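HTH hxlR-type domain-containing protein (Enterococcus faecalis, PDB 1Z7U) probably binds DNA as a dimeric winged helix-turn-helix transcriptional regulator of the HxlR type. Local coordinates at residues M28-Q33 with G39-A44; S17-K22 with Y87-A92; D55-M60 with G64-E69. All coordinates share one frame; numbering follows the deposited sequence.

Interaction 1 of 3, residues M28-Q33 with G39-A44; sequences MDELFQ and GELMRA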
loop_
_atom_site.group_PDB
_atom_site.type_symbol
_atom_site.label_atom_id
_atom_site.label_comp_id
_atom_site.label_asym_id
_atom_site.label_seq_id
_atom_site.Cartn_x
_atom_site.Cartn_y
_atom_site.Cartn_z
HETATM N N MSE A 28 -4.123 13.369 6.123
HETATM C CA MSE A 28 -4.857 12.913 4.958
HETATM C C MSE A 28 -6.309 12.526 5.287
HETATM O O MSE A 28 -7.223 12.854 4.515
HETATM C CB MSE A 28 -4.104 11.755 4.292
HETATM C CG MSE A 28 -4.861 11.068 3.179
HETATM SE SE MSE A 28 -3.752 9.816 2.144
HETATM C CE MSE A 28 -2.843 11.156 0.953
ATOM N N ASP A 29 -6.507 11.831 6.415
ATOM C CA ASP A 29 -7.848 11.491 6.913
ATOM C C ASP A 29 -8.692 12.748 7.135
ATOM O O ASP A 29 -9.861 12.787 6.758
ATOM C CB ASP A 29 -7.777 10.702 8.224
ATOM C CG ASP A 29 -7.594 9.197 8.019
ATOM O OD1 ASP A 29 -7.806 8.687 6.907
ATOM O OD2 ASP A 29 -7.232 8.511 9.001
ATOM N N GLU A 30 -8.088 13.775 7.731
ATOM C CA GLU A 30 -8.781 15.048 7.983
ATOM C C GLU A 30 -9.131 15.770 6.697
ATOM O O GLU A 30 -10.223 16.294 6.561
ATOM C CB GLU A 30 -7.949 15.975 8.873
ATOM C CG GLU A 30 -7.822 15.514 10.317
ATOM C CD GLU A 30 -9.172 15.370 11.009
ATOM O OE1 GLU A 30 -10.061 16.212 10.744
ATOM O OE2 GLU A 30 -9.341 14.414 11.807
ATOM N N LEU A 31 -8.204 15.783 5.748
ATOM C CA LEU A 31 -8.437 16.453 4.472
ATOM C C LEU A 31 -9.413 15.705 3.578
ATOM O O LEU A 31 -10.134 16.318 2.785
ATOM C CB LEU A 31 -7.116 16.718 3.744
ATOM C CG LEU A 31 -6.126 17.617 4.489
ATOM C CD1 LEU A 31 -4.863 17.845 3.671
ATOM C CD2 LEU A 31 -6.756 18.950 4.875
ATOM N N PHE A 32 -9.432 14.380 3.690
ATOM C CA PHE A 32 -10.413 13.595 2.945
ATOM C C PHE A 32 -11.863 13.970 3.306
ATOM O O PHE A 32 -12.725 13.993 2.430
ATOM C CB PHE A 32 -10.190 12.089 3.105
ATOM C CG PHE A 32 -11.175 11.256 2.332
ATOM C CD1 PHE A 32 -10.987 11.017 0.986
ATOM C CD2 PHE A 32 -12.298 10.730 2.956
ATOM C CE1 PHE A 32 -11.899 10.250 0.265
ATOM C CE2 PHE A 32 -13.214 9.973 2.259
ATOM C CZ PHE A 32 -13.018 9.731 0.902
ATOM N N GLN A 33 -12.164 14.246 4.570
ATOM C CA GLN A 33 -13.546 14.638 4.894
ATOM C C GLN A 33 -13.964 15.974 4.256
ATOM O O GLN A 33 -15.156 16.240 4.073
ATOM C CB GLN A 33 -13.844 14.601 6.404
ATOM C CG GLN A 33 -12.817 15.235 7.328
ATOM C CD GLN A 33 -13.093 14.951 8.807
ATOM O OE1 GLN A 33 -13.994 14.182 9.152
ATOM N NE2 GLN A 33 -12.306 15.570 9.685
ATOM N N GLY A 39 -6.203 25.985 11.917
ATOM C CA GLY A 39 -6.768 25.869 13.261
ATOM C C GLY A 39 -7.622 24.638 13.473
ATOM O O GLY A 39 -7.556 24.015 14.536
ATOM N N GLU A 40 -8.431 24.290 12.472
ATOM C CA GLU A 40 -9.202 23.035 12.496
ATOM C C GLU A 40 -8.312 21.797 12.658
ATOM O O GLU A 40 -8.623 20.900 13.444
ATOM C CB GLU A 40 -10.050 22.895 11.232
ATOM C CG GLU A 40 -10.771 24.171 10.846
ATOM C CD GLU A 40 -11.822 23.947 9.795
ATOM O OE1 GLU A 40 -11.553 24.208 8.602
ATOM O OE2 GLU A 40 -12.924 23.503 10.172
ATOM N N LEU A 41 -7.210 21.762 11.907
ATOM C CA LEU A 41 -6.227 20.681 11.987
ATOM C C LEU A 41 -5.506 20.668 13.329
ATOM O O LEU A 41 -5.252 19.598 13.887
ATOM C CB LEU A 41 -5.214 20.791 10.849
ATOM C CG LEU A 41 -5.775 20.740 9.428
ATOM C CD1 LEU A 41 -4.719 21.132 8.408
ATOM C CD2 LEU A 41 -6.357 19.356 9.131
HETATM N N MSE A 42 -5.173 21.859 13.834
HETATM C CA MSE A 42 -4.598 22.013 15.170
HETATM C C MSE A 42 -5.506 21.407 16.232
HETATM O O MSE A 42 -5.037 20.712 17.132
HETATM C CB MSE A 42 -4.343 23.493 15.495
HETATM C CG MSE A 42 -3.090 24.082 14.843
HETATM SE SE MSE A 42 -1.425 23.195 15.394
HETATM C CE MSE A 42 -1.410 23.603 17.329
ATOM N N ARG A 43 -6.808 21.665 16.108
ATOM C CA ARG A 43 -7.799 21.152 17.058
ATOM C C ARG A 43 -8.047 19.648 16.924
ATOM O O ARG A 43 -8.045 18.921 17.929
ATOM C CB ARG A 43 -9.103 21.953 16.977
ATOM C CG ARG A 43 -9.045 23.246 17.783
ATOM C CD ARG A 43 -10.283 24.118 17.612
ATOM N NE ARG A 43 -10.145 25.061 16.500
ATOM C CZ ARG A 43 -10.907 25.068 15.401
ATOM N NH1 ARG A 43 -10.686 25.973 14.451
ATOM N NH2 ARG A 43 -11.892 24.182 15.241
ATOM N N ALA A 44 -8.240 19.189 15.686
ATOM C CA ALA A 44 -8.545 17.790 15.393
ATOM C C ALA A 44 -7.402 16.830 15.729
ATOM O O ALA A 44 -7.637 15.690 16.112
ATOM C CB ALA A 44 -8.949 17.635 13.940
#
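Glu30, Leu41 and Ala44 bury most of the surface between residues 28-33 and 39-44 of the winged helix-turn-helix domain. By its place in this fold, helix 38-44 makes the helix-turn-helix with the following helix 50-63, and helix 24-33 packs against it. The short axes approach no closer than 11.1 Å and their directions differ by 127°, so the backbones stay well apart and side chains bridge the gap. The nearest CA pair, Glu30 and Leu41 at 7.4 Å, marks where they do so.

Two levels of contact can be separated along Glu30. Near the backbone, its CB meets the CD2 methyl of Leu41 at 3.7 Å, an aliphatic contact at the root of an acidic side chain. Farther out, the chain bends at chi2 (-59°) and turns its carboxylate against Ala44. The CB of Ala44 is 3.7 Å from Glu30 CD and almost equally far from both carboxylate oxygens, which places this methyl over the flat face of the group. Glu30 is only partly exposed and Ala44 is exposed, so this end of the contact lies toward the surface.

The inner end is apolar. Buried Leu41 faces both helix 24-33 and helix 50-63, where it packs on Leu53, as Met42 also does. Leu31 leans on Tyr80 and Leu82 of strand 77-82. The carbonyl of Glu30 is bonded by Lys36 NZ. Between the two leucines the touch is looser and purely methyl to methyl, with Leu31 CD2 lying 4.3 Å from Leu41 CD2.

Interaction 2 of 3, residues S17-K22 with Y87-A92; sequences STINGK and YALYDA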
loop_
_atom_site.group_PDB
_atom_site.type_symbol
_atom_site.label_atom_id
_atom_site.label_comp_id
_atom_site.label_asym_id
_atom_site.label_seq_id
_atom_site.Cartn_x
_atom_site.Cartn_y
_atom_site.Cartn_z
ATOM N N SER A 17 6.852 6.521 1.054
ATOM C CA SER A 17 7.715 7.574 1.590
ATOM C C SER A 17 7.049 8.951 1.581
ATOM O O SER A 17 7.426 9.829 2.354
ATOM C CB SER A 17 9.055 7.614 0.836
ATOM O OG SER A 17 8.947 8.335 -0.389
ATOM N N THR A 18 6.064 9.150 0.708
ATOM C CA THR A 18 5.297 10.411 0.705
ATOM C C THR A 18 4.221 10.488 1.816
ATOM O O THR A 18 3.661 11.567 2.072
ATOM C CB THR A 18 4.629 10.689 -0.666
ATOM O OG1 THR A 18 3.537 9.779 -0.881
ATOM C CG2 THR A 18 5.633 10.564 -1.782
ATOM N N ILE A 19 3.939 9.362 2.479
ATOM C CA ILE A 19 2.804 9.289 3.388
ATOM C C ILE A 19 3.075 8.586 4.735
ATOM O O ILE A 19 2.183 8.483 5.583
ATOM C CB ILE A 19 1.572 8.648 2.655
ATOM C CG1 ILE A 19 0.242 9.082 3.303
ATOM C CG2 ILE A 19 1.725 7.099 2.528
ATOM C CD1 ILE A 19 0.064 10.598 3.379
ATOM N N ASN A 20 4.299 8.113 4.945
ATOM C CA ASN A 20 4.590 7.293 6.119
ATOM C C ASN A 20 5.121 8.096 7.311
ATOM O O ASN A 20 5.143 7.604 8.448
ATOM C CB ASN A 20 5.493 6.097 5.753
ATOM C CG ASN A 20 6.866 6.522 5.247
ATOM O OD1 ASN A 20 7.235 7.701 5.297
ATOM N ND2 ASN A 20 7.641 5.546 4.760
ATOM N N GLY A 21 5.513 9.339 7.036
ATOM C CA GLY A 21 5.967 10.278 8.061
ATOM C C GLY A 21 4.910 10.554 9.123
ATOM O O GLY A 21 3.705 10.432 8.869
ATOM N N LYS A 22 5.366 10.916 10.322
ATOM C CA LYS A 22 4.472 11.114 11.459
ATOM C C LYS A 22 3.371 12.108 11.116
ATOM O O LYS A 22 3.635 13.132 10.480
ATOM C CB LYS A 22 5.255 11.595 12.676
ATOM C CG LYS A 22 4.546 11.306 14.008
ATOM C CD LYS A 22 5.141 12.148 15.138
ATOM C CE LYS A 22 5.268 11.358 16.428
ATOM N NZ LYS A 22 6.602 10.656 16.438
ATOM N N TYR A 87 -6.263 12.225 -3.331
ATOM C CA TYR A 87 -7.416 11.336 -3.308
ATOM C C TYR A 87 -7.110 9.923 -3.822
ATOM O O TYR A 87 -7.591 8.942 -3.259
ATOM C CB TYR A 87 -8.579 11.948 -4.110
ATOM C CG TYR A 87 -9.315 13.036 -3.361
ATOM C CD1 TYR A 87 -10.112 12.725 -2.258
ATOM C CD2 TYR A 87 -9.214 14.362 -3.745
ATOM C CE1 TYR A 87 -10.784 13.705 -1.554
ATOM C CE2 TYR A 87 -9.893 15.360 -3.051
ATOM C CZ TYR A 87 -10.678 15.020 -1.959
ATOM O OH TYR A 87 -11.358 15.986 -1.262
ATOM N N ALA A 88 -6.327 9.819 -4.893
ATOM C CA ALA A 88 -5.951 8.517 -5.428
ATOM C C ALA A 88 -5.137 7.698 -4.416
ATOM O O ALA A 88 -5.373 6.504 -4.279
ATOM C CB ALA A 88 -5.197 8.653 -6.763
ATOM N N LEU A 89 -4.205 8.343 -3.700
ATOM C CA LEU A 89 -3.393 7.643 -2.687
ATOM C C LEU A 89 -4.241 7.273 -1.475
ATOM O O LEU A 89 -4.108 6.178 -0.917
ATOM C CB LEU A 89 -2.180 8.468 -2.262
ATOM C CG LEU A 89 -1.139 7.815 -1.324
ATOM C CD1 LEU A 89 -0.605 6.467 -1.830
ATOM C CD2 LEU A 89 0.016 8.778 -1.145
ATOM N N TYR A 90 -5.135 8.180 -1.085
ATOM C CA TYR A 90 -6.111 7.869 -0.057
ATOM C C TYR A 90 -6.847 6.562 -0.359
ATOM O O TYR A 90 -6.981 5.723 0.520
ATOM C CB TYR A 90 -7.105 9.019 0.148
ATOM C CG TYR A 90 -8.128 8.692 1.208
ATOM C CD1 TYR A 90 -7.926 9.053 2.527
ATOM C CD2 TYR A 90 -9.283 7.972 0.889
ATOM C CE1 TYR A 90 -8.858 8.723 3.509
ATOM C CE2 TYR A 90 -10.205 7.640 1.849
ATOM C CZ TYR A 90 -9.992 8.029 3.157
ATOM O OH TYR A 90 -10.928 7.708 4.121
ATOM N N ASP A 91 -7.317 6.403 -1.596
ATOM C CA ASP A 91 -8.023 5.195 -2.052
ATOM C C ASP A 91 -7.174 3.922 -2.046
ATOM O O ASP A 91 -7.664 2.857 -1.663
ATOM C CB ASP A 91 -8.573 5.403 -3.465
ATOM C CG ASP A 91 -9.769 6.355 -3.508
ATOM O OD1 ASP A 91 -10.342 6.701 -2.439
ATOM O OD2 ASP A 91 -10.152 6.740 -4.644
ATOM N N ALA A 92 -5.921 4.030 -2.492
ATOM C CA ALA A 92 -4.961 2.911 -2.450
ATOM C C ALA A 92 -4.691 2.480 -1.017
ATOM O O ALA A 92 -4.642 1.289 -0.722
ATOM C CB ALA A 92 -3.640 3.284 -3.149
#
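None of Thr18, Ile19 and Leu89, the three residues that meet between 17-22 and 87-92, carries a flat group; the aromatic rings of the helix are turned to other partners. The ring of Tyr90 has Asp91 OD1 in plane at its edge and stacks with Phe32 of helix 24-33, while its CB points away from residues 17-22.

The contact holds the loop between helices 8-17 and 24-33 against the long helix 84-110, which follows the wing and packs on the second subunit. It is made by one methyl. Leu89 places CG anti to its backbone N (chi1 -173°), which extends the branch toward the loop. Its CD2 lies 3.7 Å from Thr18 OG1 and 4.1 Å from Ile19 CB, and so touches both residues. The nearest CA atoms, those of Ile19 and Leu89, remain 8.8 Å apart, confirming that side chains span the space. The Leu89 and Thr18 side chains cross at a slant.

Thr18, Ile19 and Leu89 are all buried. Leu65 packs on Thr18 and Leu89, and the second subunit adds its Trp99 against Thr18 and its Leu96 against Leu89, placing the contact within the subunit interface.

The Thr18 hydroxyl is hydrogen-bonded to Ala15 O in the preceding helical turn. With its polar need met there, OG1 can sit against a leucine methyl, and the contact works by van der Waals packing alone.

Interaction 3 of 3, residues D55-M60 with G64-E69; sequences DRLREM and GLVHRE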
loop_
_atom_site.group_PDB
_atom_site.type_symbol
_atom_site.label_atom_id
_atom_site.label_comp_id
_atom_site.label_asym_id
_atom_site.label_seq_id
_atom_site.Cartn_x
_atom_site.Cartn_y
_atom_site.Cartn_z
ATOM N N ASP A 55 5.236 21.814 8.822
ATOM C CA ASP A 55 6.263 20.935 8.244
ATOM C C ASP A 55 5.642 19.806 7.414
ATOM O O ASP A 55 5.989 19.625 6.251
ATOM C CB ASP A 55 7.175 20.358 9.342
ATOM C CG ASP A 55 8.286 19.468 8.781
ATOM O OD1 ASP A 55 9.262 20.008 8.205
ATOM O OD2 ASP A 55 8.195 18.225 8.928
ATOM N N ARG A 56 4.716 19.066 8.022
ATOM C CA ARG A 56 3.954 18.019 7.343
ATOM C C ARG A 56 3.267 18.504 6.087
ATOM O O ARG A 56 3.405 17.887 5.029
ATOM C CB ARG A 56 2.911 17.431 8.282
ATOM C CG ARG A 56 3.278 16.081 8.873
ATOM C CD ARG A 56 4.297 16.197 9.991
ATOM N NE ARG A 56 5.634 16.416 9.468
ATOM C CZ ARG A 56 6.463 15.442 9.109
ATOM N NH1 ARG A 56 6.096 14.165 9.219
ATOM N NH2 ARG A 56 7.666 15.749 8.644
ATOM N N LEU A 57 2.541 19.617 6.198
ATOM C CA LEU A 57 1.764 20.154 5.071
ATOM C C LEU A 57 2.654 20.647 3.934
ATOM O O LEU A 57 2.287 20.566 2.762
ATOM C CB LEU A 57 0.820 21.266 5.534
ATOM C CG LEU A 57 -0.320 20.889 6.493
ATOM C CD1 LEU A 57 -0.841 22.141 7.218
ATOM C CD2 LEU A 57 -1.447 20.165 5.767
ATOM N N ARG A 58 3.826 21.154 4.301
ATOM C CA ARG A 58 4.822 21.607 3.341
ATOM C C ARG A 58 5.328 20.421 2.531
ATOM O O ARG A 58 5.376 20.487 1.315
ATOM C CB ARG A 58 5.988 22.276 4.068
ATOM C CG ARG A 58 6.358 23.630 3.518
ATOM C CD ARG A 58 5.988 24.767 4.476
ATOM N NE ARG A 58 7.082 25.066 5.414
ATOM C CZ ARG A 58 7.298 26.257 5.983
ATOM N NH1 ARG A 58 6.502 27.293 5.719
ATOM N NH2 ARG A 58 8.322 26.418 6.816
ATOM N N GLU A 59 5.684 19.334 3.218
ATOM C CA GLU A 59 6.162 18.115 2.555
ATOM C C GLU A 59 5.093 17.521 1.653
ATOM O O GLU A 59 5.385 17.119 0.524
ATOM C CB GLU A 59 6.630 17.069 3.571
ATOM C CG GLU A 59 7.897 17.453 4.339
ATOM C CD GLU A 59 8.555 16.265 5.006
ATOM O OE1 GLU A 59 9.653 16.431 5.588
ATOM O OE2 GLU A 59 7.987 15.158 4.957
HETATM N N MSE A 60 3.857 17.494 2.148
HETATM C CA MSE A 60 2.746 16.915 1.403
HETATM C C MSE A 60 2.344 17.753 0.194
HETATM O O MSE A 60 1.992 17.199 -0.839
HETATM C CB MSE A 60 1.546 16.657 2.309
HETATM C CG MSE A 60 1.811 15.655 3.396
HETATM SE SE MSE A 60 0.325 15.596 4.646
HETATM C CE MSE A 60 -0.941 14.420 3.552
ATOM N N GLY A 64 2.900 16.666 -3.864
ATOM C CA GLY A 64 1.744 16.739 -4.758
ATOM C C GLY A 64 0.473 16.135 -4.188
ATOM O O GLY A 64 -0.438 15.792 -4.930
ATOM N N LEU A 65 0.403 16.006 -2.867
ATOM C CA LEU A 65 -0.736 15.334 -2.231
ATOM C C LEU A 65 -1.754 16.325 -1.689
ATOM O O LEU A 65 -2.932 16.013 -1.581
ATOM C CB LEU A 65 -0.261 14.448 -1.082
ATOM C CG LEU A 65 0.627 13.246 -1.352
ATOM C CD1 LEU A 65 1.175 12.748 -0.029
ATOM C CD2 LEU A 65 -0.189 12.185 -2.039
ATOM N N VAL A 66 -1.266 17.514 -1.332
ATOM C CA VAL A 66 -2.065 18.538 -0.681
ATOM C C VAL A 66 -2.003 19.834 -1.492
ATOM O O VAL A 66 -0.937 20.231 -1.963
ATOM C CB VAL A 66 -1.584 18.751 0.779
ATOM C CG1 VAL A 66 -2.089 20.071 1.359
ATOM C CG2 VAL A 66 -2.017 17.579 1.648
ATOM N N HIS A 67 -3.163 20.460 -1.681
ATOM C CA HIS A 67 -3.265 21.768 -2.311
ATOM C C HIS A 67 -3.471 22.816 -1.222
ATOM O O HIS A 67 -4.260 22.615 -0.293
ATOM C CB HIS A 67 -4.417 21.787 -3.317
ATOM C CG HIS A 67 -4.490 23.039 -4.138
ATOM N ND1 HIS A 67 -5.351 24.077 -3.841
ATOM C CD2 HIS A 67 -3.803 23.424 -5.241
ATOM C CE1 HIS A 67 -5.196 25.043 -4.732
ATOM N NE2 HIS A 67 -4.261 24.672 -5.590
ATOM N N ARG A 68 -2.719 23.908 -1.324
ATOM C CA ARG A 68 -2.870 25.057 -0.433
ATOM C C ARG A 68 -3.393 26.248 -1.224
ATOM O O ARG A 68 -2.738 26.706 -2.168
ATOM C CB ARG A 68 -1.548 25.417 0.217
ATOM C CG ARG A 68 -1.721 26.243 1.460
ATOM C CD ARG A 68 -0.404 26.785 1.975
ATOM N NE ARG A 68 -0.257 28.161 1.536
ATOM C CZ ARG A 68 -0.088 29.209 2.331
ATOM N NH1 ARG A 68 0.006 30.404 1.781
ATOM N NH2 ARG A 68 0.010 29.070 3.647
ATOM N N GLU A 69 -4.583 26.726 -0.863
ATOM C CA GLU A 69 -5.171 27.897 -1.531
ATOM C C GLU A 69 -5.304 29.054 -0.559
ATOM O O GLU A 69 -5.850 28.901 0.538
ATOM C CB GLU A 69 -6.533 27.575 -2.152
ATOM C CG GLU A 69 -7.021 28.660 -3.124
ATOM C CD GLU A 69 -8.375 28.353 -3.753
ATOM O OE1 GLU A 69 -8.885 29.212 -4.515
ATOM O OE2 GLU A 69 -8.931 27.256 -3.486
#
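Met60 O takes two backbone N-H groups from the chain that follows its helix, and these bonds define the contact of 55-60 with 64-69. Leu65 N is the stronger donor, 2.8 Å from Met60 O with an N-H...O angle of 159°. Val66 N adds a weak bond to Met60 O at 3.3 Å. Gly64 leaves helical geometry with a positive phi of 93°, completing a Schellman motif that ends helix 50-63 and turns the chain into strand 66-71. Its backbone angles leave no room for a CB beside the carbonyl O of the preceding residue, which accounts for a glycine here.

On the helix itself, Arg56 NH2 forms a salt bridge with Asp55 OD2, which lies close to the guanidinium plane. Glu59 joins this network through a long pairing with the same nitrogen; its OE2 has a second charged partner in Lys24.

Outward from the carbonyl, the contact becomes apolar. Met60, a selenomethionine, bends at chi3 and meets the same methyl of Val66 twice: its CB is 3.7 Å and its CE 3.8 Å from Val66 CG2. Leu57 CD2 makes a more distant contact with Val66 CG1 at 4.5 Å, and Leu65 CB lies 4.4 Å from Met60 CB.

By its place in the fold, helix 50-63 is the second helix of the helix-turn-helix, probably the recognition helix, and strand 66-71 begins the wing, paired antiparallel with 77-82. Val66 packs on Leu31 and Met60 on Lys24, both of helix 24-33, Leu57 touches Tyr80 of the partner strand, and Leu65 reaches Trp99 of the second subunit.

Interactions 2 and 3 are buried, whereas interaction 1 runs from the interior to the surface. All three lie in one HxlR-type domain, but interactions 1 and 3 involve the successive helices 38-44 and 50-63, while interaction 2 brings in helix 84-110 at the subunit interface. Interactions 1 and 3 touch through apolar side chains: Leu41 CD1 lies 4.2 Å from Leu57 CD1, and Met28 CE 4.1 Å from Leu65 CD2. Interaction 1 mixes leucine packing inside with an acid-to-methyl contact near the surface, interaction 3 combines backbone bonds with packing, and interaction 2 is packing alone. A probable hydrogen bond from Arg56 NH1 to Lys22 O ties interactions 2 and 3.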